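Local atomic coordinates of thioredoxin-like protein (PDB entry 3TY1), a protein that is of unknown function but, as a putative aldose 1-epimerase related to galactose mutarotases, probably binds carbohydrate. Residues 32-38 against 50-56; 114-119 against 192-196; 144-150 against 160-166. Where two conformers were deposited one is given. Residue numbers count along the deposited sequence, not the author numbering.

Interaction 1. Residues 32-38 against 50-56; sequences AFSIEQK and ILTIHSK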
loop_
_atom_site.group_PDB
_atom_site.type_symbol
_atom_site.label_atom_id
_atom_site.label_comp_id
_atom_site.label_asym_id
_atom_site.label_seq_id
_atom_site.Cartn_x
_atom_site.Cartn_y
_atom_site.Cartn_z
ATOM N N ALA A 32 24.655 -21.519 24.935
ATOM C CA ALA A 32 24.983 -20.348 24.119
ATOM C C ALA A 32 23.845 -19.963 23.210
ATOM O O ALA A 32 23.197 -20.811 22.608
ATOM C CB ALA A 32 26.218 -20.588 23.278
ATOM N N PHE A 33 23.661 -18.662 23.039
ATOM C CA PHE A 33 22.646 -18.165 22.159
ATOM C C PHE A 33 22.913 -16.713 21.761
ATOM O O PHE A 33 23.744 -16.009 22.350
ATOM C CB PHE A 33 21.257 -18.270 22.829
ATOM C CG PHE A 33 21.085 -17.401 24.034
ATOM C CD1 PHE A 33 20.636 -16.077 23.897
ATOM C CD2 PHE A 33 21.335 -17.886 25.293
ATOM C CE1 PHE A 33 20.470 -15.270 25.016
ATOM C CE2 PHE A 33 21.146 -17.071 26.431
ATOM C CZ PHE A 33 20.722 -15.771 26.277
ATOM N N SER A 34 22.198 -16.275 20.754
ATOM C CA SER A 34 22.196 -14.859 20.390
ATOM C C SER A 34 20.790 -14.516 19.959
ATOM O O SER A 34 20.002 -15.417 19.647
ATOM C CB SER A 34 23.189 -14.568 19.283
ATOM O OG SER A 34 22.772 -15.171 18.077
ATOM N N ILE A 35 20.458 -13.229 20.038
ATOM C CA ILE A 35 19.151 -12.728 19.609
ATOM C C ILE A 35 19.483 -11.569 18.668
ATOM O O ILE A 35 20.251 -10.665 19.045
ATOM C CB ILE A 35 18.250 -12.250 20.796
ATOM C CG1 ILE A 35 18.164 -13.353 21.862
ATOM C CG2 ILE A 35 16.869 -11.872 20.272
ATOM C CD1 ILE A 35 17.530 -12.928 23.197
ATOM N N GLU A 36 18.944 -11.633 17.457
ATOM C CA GLU A 36 19.256 -10.664 16.419
ATOM C C GLU A 36 18.044 -10.196 15.643
ATOM O O GLU A 36 17.229 -11.027 15.162
ATOM C CB GLU A 36 20.276 -11.262 15.420
ATOM C CG GLU A 36 20.711 -10.247 14.355
ATOM C CD GLU A 36 21.794 -10.756 13.387
ATOM O OE1 GLU A 36 22.175 -11.933 13.458
ATOM O OE2 GLU A 36 22.238 -9.936 12.549
ATOM N N GLN A 37 17.958 -8.862 15.487
ATOM C CA GLN A 37 17.004 -8.244 14.607
ATOM C C GLN A 37 17.773 -7.768 13.354
ATOM O O GLN A 37 18.843 -7.168 13.454
ATOM C CB GLN A 37 16.264 -7.077 15.255
ATOM C CG GLN A 37 15.247 -6.413 14.322
ATOM C CD GLN A 37 14.273 -5.503 15.035
ATOM O OE1 GLN A 37 13.191 -5.946 15.402
ATOM N NE2 GLN A 37 14.641 -4.232 15.238
ATOM N N LYS A 38 17.208 -8.055 12.201
ATOM C CA LYS A 38 17.770 -7.725 10.942
ATOM C C LYS A 38 16.728 -7.079 10.062
ATOM O O LYS A 38 15.605 -7.613 9.903
ATOM C CB LYS A 38 18.338 -9.017 10.347
ATOM C CG LYS A 38 19.058 -8.888 9.021
ATOM C CD LYS A 38 19.714 -10.245 8.542
ATOM C CE LYS A 38 20.762 -10.793 9.518
ATOM N NZ LYS A 38 21.624 -11.905 8.968
ATOM N N ILE A 50 13.156 -9.188 10.531
ATOM C CA ILE A 50 13.096 -10.494 11.176
ATOM C C ILE A 50 13.817 -10.391 12.509
ATOM O O ILE A 50 14.737 -9.552 12.680
ATOM C CB ILE A 50 13.677 -11.672 10.336
ATOM C CG1 ILE A 50 15.102 -11.428 9.894
ATOM C CG2 ILE A 50 12.730 -11.970 9.150
ATOM C CD1 ILE A 50 15.758 -12.671 9.284
ATOM N N LEU A 51 13.373 -11.216 13.455
ATOM C CA LEU A 51 13.971 -11.256 14.779
ATOM C C LEU A 51 14.155 -12.731 15.091
ATOM O O LEU A 51 13.183 -13.506 15.045
ATOM C CB LEU A 51 13.082 -10.528 15.783
ATOM C CG LEU A 51 13.429 -10.536 17.263
ATOM C CD1 LEU A 51 14.783 -9.947 17.515
ATOM C CD2 LEU A 51 12.303 -9.713 18.043
ATOM N N THR A 52 15.389 -13.115 15.387
ATOM C CA THR A 52 15.755 -14.499 15.537
ATOM C C THR A 52 16.463 -14.792 16.852
ATOM O O THR A 52 17.420 -14.099 17.221
ATOM C CB THR A 52 16.723 -14.900 14.394
ATOM O OG1 THR A 52 16.143 -14.549 13.110
ATOM C CG2 THR A 52 17.004 -16.412 14.471
ATOM N N ILE A 53 16.032 -15.842 17.535
ATOM C CA ILE A 53 16.793 -16.425 18.623
ATOM C C ILE A 53 17.644 -17.551 18.009
ATOM O O ILE A 53 17.093 -18.533 17.517
ATOM C CB ILE A 53 15.911 -17.060 19.697
ATOM C CG1 ILE A 53 15.009 -15.991 20.338
ATOM C CG2 ILE A 53 16.855 -17.809 20.732
ATOM C CD1 ILE A 53 13.873 -16.578 21.273
ATOM N N HIS A 54 18.965 -17.386 18.009
ATOM C CA HIS A 54 19.867 -18.416 17.489
ATOM C C HIS A 54 20.384 -19.228 18.667
ATOM O O HIS A 54 20.956 -18.669 19.592
ATOM C CB HIS A 54 21.088 -17.820 16.802
ATOM C CG HIS A 54 20.791 -16.989 15.589
ATOM N ND1 HIS A 54 20.733 -17.524 14.312
ATOM C CD2 HIS A 54 20.588 -15.648 15.448
ATOM C CE1 HIS A 54 20.499 -16.551 13.442
ATOM N NE2 HIS A 54 20.409 -15.402 14.100
ATOM N N SER A 55 20.213 -20.537 18.631
ATOM C CA SER A 55 20.710 -21.421 19.676
ATOM C C SER A 55 21.856 -22.282 19.154
ATOM O O SER A 55 21.837 -22.709 17.985
ATOM C CB SER A 55 19.584 -22.308 20.132
ATOM O OG SER A 55 18.643 -21.567 20.881
ATOM N N LYS A 56 22.833 -22.571 20.008
ATOM C CA LYS A 56 23.869 -23.506 19.598
ATOM C C LYS A 56 23.278 -24.937 19.566
ATOM O O LYS A 56 23.369 -25.593 18.530
ATOM C CB LYS A 56 25.113 -23.430 20.493
ATOM C CG LYS A 56 26.303 -24.254 19.937
ATOM C CD LYS A 56 27.657 -23.857 20.553
ATOM C CE LYS A 56 27.686 -24.074 22.065
ATOM N NZ LYS A 56 29.015 -23.795 22.673
HETATM O O HOH W 1 17.203 -12.201 12.687
HETATM O O HOH W 2 19.745 -13.206 12.218
#

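Interaction 2. Residues 114-119 against 192-196; sequences MVRCGY and LHDVL. With SO4 (sulfate ion), chain H.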
loop_
_atom_site.group_PDB
_atom_site.type_symbol
_atom_site.label_atom_id
_atom_site.label_comp_id
_atom_site.label_asym_id
_atom_site.label_seq_id
_atom_site.Cartn_x
_atom_site.Cartn_y
_atom_site.Cartn_z
HETATM N N MSE A 114 3.756 -20.003 11.700
HETATM C CA MSE A 114 2.574 -19.660 12.544
HETATM C C MSE A 114 2.085 -18.235 12.226
HETATM O O MSE A 114 2.815 -17.283 12.430
HETATM C CB MSE A 114 2.882 -19.850 14.055
HETATM C CG MSE A 114 1.676 -20.138 14.971
HETATM SE SE MSE A 114 0.481 -18.624 15.087
HETATM C CE MSE A 114 1.661 -17.408 16.056
ATOM N N VAL A 115 0.867 -18.132 11.691
ATOM C CA VAL A 115 0.209 -16.868 11.413
ATOM C C VAL A 115 -0.980 -16.669 12.345
ATOM O O VAL A 115 -1.819 -17.550 12.435
ATOM C CB VAL A 115 -0.377 -16.813 9.988
ATOM C CG1 VAL A 115 -1.010 -15.406 9.763
ATOM C CG2 VAL A 115 0.680 -17.108 8.974
ATOM N N ARG A 116 -1.055 -15.530 13.042
ATOM C CA ARG A 116 -2.261 -15.216 13.819
ATOM C C ARG A 116 -3.279 -14.712 12.805
ATOM O O ARG A 116 -3.085 -13.656 12.224
ATOM C CB ARG A 116 -1.956 -14.172 14.883
ATOM C CG ARG A 116 -1.083 -14.735 16.015
ATOM C CD ARG A 116 -0.586 -13.652 16.998
ATOM N NE ARG A 116 0.296 -14.192 18.047
ATOM C CZ ARG A 116 1.620 -14.364 17.914
ATOM N NH1 ARG A 116 2.207 -14.108 16.778
ATOM N NH2 ARG A 116 2.363 -14.826 18.935
ATOM N N CYS A 117 -4.325 -15.499 12.564
ATOM C CA CYS A 117 -5.373 -15.172 11.604
ATOM C C CYS A 117 -6.520 -14.591 12.432
ATOM O O CYS A 117 -7.345 -15.327 12.966
ATOM C CB CYS A 117 -5.799 -16.422 10.869
ATOM S SG CYS A 117 -4.464 -17.159 9.903
ATOM N N GLY A 118 -6.485 -13.275 12.593
ATOM C CA GLY A 118 -7.385 -12.557 13.507
ATOM C C GLY A 118 -6.890 -11.115 13.605
ATOM O O GLY A 118 -6.137 -10.705 12.747
ATOM N N TYR A 119 -7.279 -10.326 14.613
ATOM C CA TYR A 119 -8.267 -10.702 15.652
ATOM C C TYR A 119 -9.640 -10.093 15.418
ATOM O O TYR A 119 -10.644 -10.607 15.905
ATOM C CB TYR A 119 -7.768 -10.304 17.039
ATOM C CG TYR A 119 -6.614 -11.143 17.512
ATOM C CD1 TYR A 119 -5.313 -10.896 17.072
ATOM C CD2 TYR A 119 -6.813 -12.201 18.424
ATOM C CE1 TYR A 119 -4.250 -11.677 17.501
ATOM C CE2 TYR A 119 -5.735 -12.981 18.883
ATOM C CZ TYR A 119 -4.456 -12.719 18.396
ATOM O OH TYR A 119 -3.381 -13.463 18.820
ATOM N N LEU A 192 3.610 -19.625 23.610
ATOM C CA LEU A 192 2.998 -18.342 23.333
ATOM C C LEU A 192 2.052 -18.043 24.488
ATOM O O LEU A 192 1.333 -18.931 24.936
ATOM C CB LEU A 192 2.173 -18.404 22.039
ATOM C CG LEU A 192 2.935 -18.797 20.780
ATOM C CD1 LEU A 192 1.971 -18.729 19.554
ATOM C CD2 LEU A 192 4.132 -17.857 20.604
ATOM N N HIS A 193 2.031 -16.787 24.908
ATOM C CA HIS A 193 1.148 -16.256 25.924
ATOM C C HIS A 193 0.693 -14.909 25.446
ATOM O O HIS A 193 1.192 -13.885 25.880
ATOM C CB HIS A 193 1.866 -16.178 27.263
ATOM C CG HIS A 193 2.249 -17.521 27.779
ATOM N ND1 HIS A 193 1.330 -18.391 28.329
ATOM C CD2 HIS A 193 3.428 -18.185 27.749
ATOM C CE1 HIS A 193 1.942 -19.514 28.659
ATOM N NE2 HIS A 193 3.218 -19.408 28.335
ATOM N N ASP A 194 -0.225 -14.922 24.486
ATOM C CA ASP A 194 -0.746 -13.710 23.907
ATOM C C ASP A 194 -1.914 -13.214 24.755
ATOM O O ASP A 194 -2.650 -14.024 25.347
ATOM C CB ASP A 194 -1.232 -13.917 22.442
ATOM C CG ASP A 194 -0.171 -14.484 21.525
ATOM O OD1 ASP A 194 1.061 -14.315 21.783
ATOM O OD2 ASP A 194 -0.577 -15.139 20.529
ATOM N N VAL A 195 -2.099 -11.895 24.781
ATOM C CA VAL A 195 -3.220 -11.272 25.468
ATOM C C VAL A 195 -3.886 -10.246 24.534
ATOM O O VAL A 195 -3.286 -9.243 24.178
ATOM C CB VAL A 195 -2.810 -10.560 26.793
ATOM C CG1 VAL A 195 -4.065 -9.998 27.506
ATOM C CG2 VAL A 195 -2.021 -11.498 27.732
ATOM N N LEU A 196 -5.109 -10.533 24.116
ATOM C CA LEU A 196 -5.919 -9.613 23.319
ATOM C C LEU A 196 -6.667 -8.734 24.313
ATOM O O LEU A 196 -7.271 -9.266 25.273
ATOM C CB LEU A 196 -6.931 -10.389 22.487
ATOM C CG LEU A 196 -8.010 -9.602 21.732
ATOM C CD1 LEU A 196 -7.411 -8.798 20.609
ATOM C CD2 LEU A 196 -9.053 -10.543 21.224
HETATM S S SO4 H . 5.467 -21.394 30.179
HETATM O O1 SO4 H . 6.333 -22.575 30.095
HETATM O O2 SO4 H . 4.823 -21.282 31.484
HETATM O O3 SO4 H . 6.284 -20.204 29.970
HETATM O O4 SO4 H . 4.407 -21.493 29.169
#

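Interaction 3. Residues 144-150 against 160-166; sequences ASLVEVE and RIRGLVK. With SO4 (sulfate ion), chain I.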
loop_
_atom_site.group_PDB
_atom_site.type_symbol
_atom_site.label_atom_id
_atom_site.label_comp_id
_atom_site.label_asym_id
_atom_site.label_seq_id
_atom_site.Cartn_x
_atom_site.Cartn_y
_atom_site.Cartn_z
ATOM N N ALA A 144 4.359 -4.528 14.198
ATOM C CA ALA A 144 4.251 -4.351 15.628
ATOM C C ALA A 144 4.598 -2.902 16.020
ATOM O O ALA A 144 5.510 -2.295 15.474
ATOM C CB ALA A 144 5.171 -5.333 16.362
ATOM N N SER A 145 3.880 -2.380 17.006
ATOM C CA SER A 145 4.062 -1.025 17.490
ATOM C C SER A 145 5.064 -0.962 18.626
ATOM O O SER A 145 5.655 0.069 18.864
ATOM C CB SER A 145 2.721 -0.510 18.030
ATOM O OG SER A 145 1.772 -0.478 16.991
ATOM N N LEU A 146 5.183 -2.049 19.366
ATOM C CA LEU A 146 6.098 -2.139 20.523
ATOM C C LEU A 146 6.712 -3.524 20.456
ATOM O O LEU A 146 5.981 -4.491 20.349
ATOM C CB LEU A 146 5.350 -1.984 21.857
ATOM C CG LEU A 146 6.158 -2.093 23.173
ATOM C CD1 LEU A 146 7.055 -0.896 23.447
ATOM C CD2 LEU A 146 5.227 -2.299 24.415
ATOM N N VAL A 147 8.035 -3.602 20.491
ATOM C CA VAL A 147 8.746 -4.863 20.475
ATOM C C VAL A 147 9.801 -4.799 21.577
ATOM O O VAL A 147 10.613 -3.851 21.596
ATOM C CB VAL A 147 9.390 -5.161 19.112
ATOM C CG1 VAL A 147 10.171 -6.451 19.161
ATOM C CG2 VAL A 147 8.344 -5.242 17.986
ATOM N N GLU A 148 9.761 -5.785 22.490
ATOM C CA GLU A 148 10.719 -5.924 23.601
ATOM C C GLU A 148 11.272 -7.331 23.659
ATOM O O GLU A 148 10.542 -8.299 23.405
ATOM C CB GLU A 148 10.065 -5.660 24.958
ATOM C CG GLU A 148 9.547 -4.251 25.113
ATOM C CD GLU A 148 8.794 -3.988 26.440
ATOM O OE1 GLU A 148 8.351 -4.934 27.112
ATOM O OE2 GLU A 148 8.641 -2.802 26.795
ATOM N N VAL A 149 12.551 -7.416 24.014
ATOM C CA VAL A 149 13.248 -8.670 24.230
ATOM C C VAL A 149 13.697 -8.687 25.698
ATOM O O VAL A 149 14.318 -7.733 26.187
ATOM C CB VAL A 149 14.482 -8.797 23.302
ATOM C CG1 VAL A 149 15.309 -10.032 23.683
ATOM C CG2 VAL A 149 14.039 -8.834 21.849
ATOM N N GLU A 150 13.424 -9.786 26.378
ATOM C CA GLU A 150 13.754 -9.924 27.802
ATOM C C GLU A 150 14.554 -11.210 27.981
ATOM O O GLU A 150 14.226 -12.239 27.381
ATOM C CB GLU A 150 12.464 -9.956 28.627
ATOM C CG GLU A 150 12.597 -10.285 30.126
ATOM C CD GLU A 150 11.239 -10.599 30.790
ATOM O OE1 GLU A 150 10.268 -9.836 30.572
ATOM O OE2 GLU A 150 11.147 -11.633 31.502
ATOM N N ARG A 160 12.061 -13.919 26.571
ATOM C CA ARG A 160 10.717 -13.575 26.190
ATOM C C ARG A 160 10.770 -12.491 25.142
ATOM O O ARG A 160 11.525 -11.519 25.281
ATOM C CB ARG A 160 9.900 -13.086 27.395
ATOM C CG ARG A 160 9.852 -14.105 28.493
ATOM C CD ARG A 160 8.869 -13.756 29.588
ATOM N NE ARG A 160 8.897 -14.781 30.626
ATOM C CZ ARG A 160 8.077 -14.839 31.678
ATOM N NH1 ARG A 160 7.149 -13.924 31.866
ATOM N NH2 ARG A 160 8.182 -15.847 32.543
ATOM N N ILE A 161 9.969 -12.654 24.112
ATOM C CA ILE A 161 9.903 -11.686 23.034
ATOM C C ILE A 161 8.454 -11.248 22.931
ATOM O O ILE A 161 7.569 -12.058 22.603
ATOM C CB ILE A 161 10.430 -12.257 21.740
ATOM C CG1 ILE A 161 11.916 -12.582 21.877
ATOM C CG2 ILE A 161 10.198 -11.225 20.582
ATOM C CD1 ILE A 161 12.523 -13.150 20.628
ATOM N N ARG A 162 8.223 -9.969 23.201
ATOM C CA ARG A 162 6.872 -9.390 23.177
ATOM C C ARG A 162 6.721 -8.433 22.011
ATOM O O ARG A 162 7.653 -7.715 21.679
ATOM C CB ARG A 162 6.567 -8.602 24.471
ATOM C CG ARG A 162 6.409 -9.441 25.692
ATOM C CD ARG A 162 6.061 -8.616 26.939
ATOM N NE ARG A 162 7.211 -7.882 27.417
ATOM C CZ ARG A 162 8.183 -8.386 28.176
ATOM N NH1 ARG A 162 8.169 -9.656 28.592
ATOM N NH2 ARG A 162 9.192 -7.597 28.521
ATOM N N GLY A 163 5.529 -8.431 21.411
ATOM C CA GLY A 163 5.183 -7.532 20.322
ATOM C C GLY A 163 3.728 -7.106 20.354
ATOM O O GLY A 163 2.857 -7.966 20.280
ATOM N N LEU A 164 3.475 -5.798 20.468
ATOM C CA LEU A 164 2.105 -5.241 20.493
ATOM C C LEU A 164 1.655 -4.983 19.053
ATOM O O LEU A 164 2.272 -4.185 18.352
ATOM C CB LEU A 164 2.078 -3.929 21.254
ATOM C CG LEU A 164 0.730 -3.218 21.472
ATOM C CD1 LEU A 164 -0.200 -4.139 22.200
ATOM C CD2 LEU A 164 0.934 -1.857 22.225
ATOM N N VAL A 165 0.599 -5.661 18.633
ATOM C CA VAL A 165 0.020 -5.577 17.286
ATOM C C VAL A 165 -1.371 -4.967 17.419
ATOM O O VAL A 165 -2.262 -5.510 18.085
ATOM C CB VAL A 165 -0.028 -6.953 16.662
ATOM C CG1 VAL A 165 -0.585 -6.869 15.248
ATOM C CG2 VAL A 165 1.382 -7.555 16.618
ATOM N N LYS A 166 -1.554 -3.802 16.827
ATOM C CA LYS A 166 -2.753 -3.015 17.036
ATOM C C LYS A 166 -3.701 -3.044 15.862
ATOM O O LYS A 166 -3.269 -3.003 14.701
ATOM C CB LYS A 166 -2.394 -1.568 17.317
ATOM C CG LYS A 166 -1.529 -1.308 18.536
ATOM C CD LYS A 166 -1.405 0.231 18.700
ATOM C CE LYS A 166 -0.739 0.666 19.981
ATOM N NZ LYS A 166 -0.742 2.171 20.050
HETATM S S SO4 I . 5.073 -15.403 34.728
HETATM O O1 SO4 I . 5.581 -16.755 34.493
HETATM O O2 SO4 I . 4.271 -15.416 35.943
HETATM O O3 SO4 I . 6.188 -14.495 34.940
HETATM O O4 SO4 I . 4.176 -14.974 33.666
HETATM O O HOH W 3 0.677 -2.371 15.485
#

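Interaction 1. Residues 32-38 against 50-56
Ile-35 lies beside the side chains of Leu-51 and Ile-53 on one face of the sheet, its CG2 4.0 Å from Leu-51 CD1 and its CG1 4.4 Å from Ile-53 CG1. With Phe-33 they lie on the mainly apolar, largely buried face, shared by Gln-37 and Ser-55, of two antiparallel strands whose axes come within 4.6 Å at 165°. Paired backbone bonds set the register: Ser-34 N to His-54 O (2.9 Å) with His-54 N to Ser-34 O (2.8 Å), and likewise between Glu-36 and Thr-52 and between Lys-38 and Ile-50. Between them sit the non-hydrogen-bonded pairs, where Ile-35 CA is 3.3 Å from Thr-52 O in a CA-H...O contact. The other face carries Ser-34, Glu-36, Lys-38, Thr-52 and His-54, mostly polar, with Ile-50 among them. Here one water donates to Glu-36 O and meets Thr-52 OG1, while a second joins His-54 NE2 (3.0 Å) to Glu-36 OE1 (3.0 Å, weak) across 3.9 Å. Strands 19-22 and 60-64 continue the sheet on the two flanks, and Val-147, Val-149 and Ile-161 cover the first face. Such two-faced pairing is typical of a beta hairpin in one layer of a beta sandwich, here the supersandwich fold.

Interaction 2. Residues 114-119 against 192-196
A cis peptide bond links Gly-118 to Tyr-119, a rare geometry before a residue other than proline, and it falls at the end where the CA atoms of the two strands come closest, with Tyr-119 CA 8.1 Å from Leu-196 CA. The strand axes approach no closer than 10.4 Å and run at 24°, and Arg-116 CA is 10.3 Å from Asp-194 CA, so they are not sheet neighbours: they belong to facing layers of the supersandwich and meet through side chains alone. Arg-116 and Asp-194 bridge the gap. Arg-116 NE donates to Asp-194 OD2 at 2.8 Å and Arg-116 NH2 to Asp-194 OD1 at 3.2 Å, a two-pronged salt bridge with the carboxylate at the edge of the guanidinium. Apolar pairs lie on either side of it: CE of the selenomethionine Met-114 touches Leu-192 CD1 (3.8 Å), and Tyr-119 CB touches Leu-196 CD1 (3.9 Å). His-193 and Val-195 point away from this interface, and His-193 NE2 donates to sulfate O4 at 2.5 Å, the ion probably coming from the crystallisation liquor. Further bonds hold the carboxylate: Asp-194 OD2 to Tyr-210 OH, itself bonded to Tyr-119 OH, and Asp-194 OD1 to Glu-180 N. Two opposite charges buried between apolar contacts thus neutralise each other, and both carboxylate oxygens have partners besides the guanidinium.

Interaction 3. Residues 144-150 against 160-166
Arg-162 adopts an m,t,m rotamer with chi4 near -81°, which folds its guanidinium back toward strand 146-150 and lays its edge against two carboxylates. Glu-148, m at chi1 and t at chi2, brings OE1 to Arg-162 NH2 (3.1 Å) and NE (3.2 Å); Glu-150, t at both angles, reaches Arg-162 NH1 with OE1 at 2.9 Å. Arg-162 NH1 also pairs with Glu-180. The strands form an antiparallel beta hairpin, axes 4.7 Å apart, in the large sheet of the supersandwich, with this salt-bridge network on one face. On the other face Val-147 and Ile-161 pack against Leu-51, and Val-149 against Ile-35. Arg-160, m at chi1 and extended beyond, pairs chiefly with Glu-158; Glu-150 OE2 is 4.0 Å from Arg-160 NE, a long charge-only contact, and Arg-160 NH1 donates at 3.3 Å to O3 of a sulfate probably from the crystallisation liquor. The m rotamer of Ser-145 puts OG 2.7 Å from a water held by Lys-166 N; OG also bonds Glu-89 of the second subunit.

Interaction 1 comes first along the chain; interaction 2 then opens, and interaction 3 is nested within the loop that it closes. The hairpin 144-150/160-166 and segment 192-196 share the ten-strand antiparallel sheet, separated by strand 173-183, and the centres of interactions 2 and 3 are 12 Å apart. The hairpin 32-38/50-56 lies in the six-strand sheet, which packs on the first: Leu-51 CD2 is 3.6 Å from Ile-161 CG2, and Ile-35 CD1 is 3.7 Å from Val-149 CG1, with centres 15 Å apart. Interaction 2, its centre 21 Å from that of interaction 1, ties the large sheet to the mixed sheet carrying strand 114-119. The large sheet is thus a common layer faced by both smaller ones.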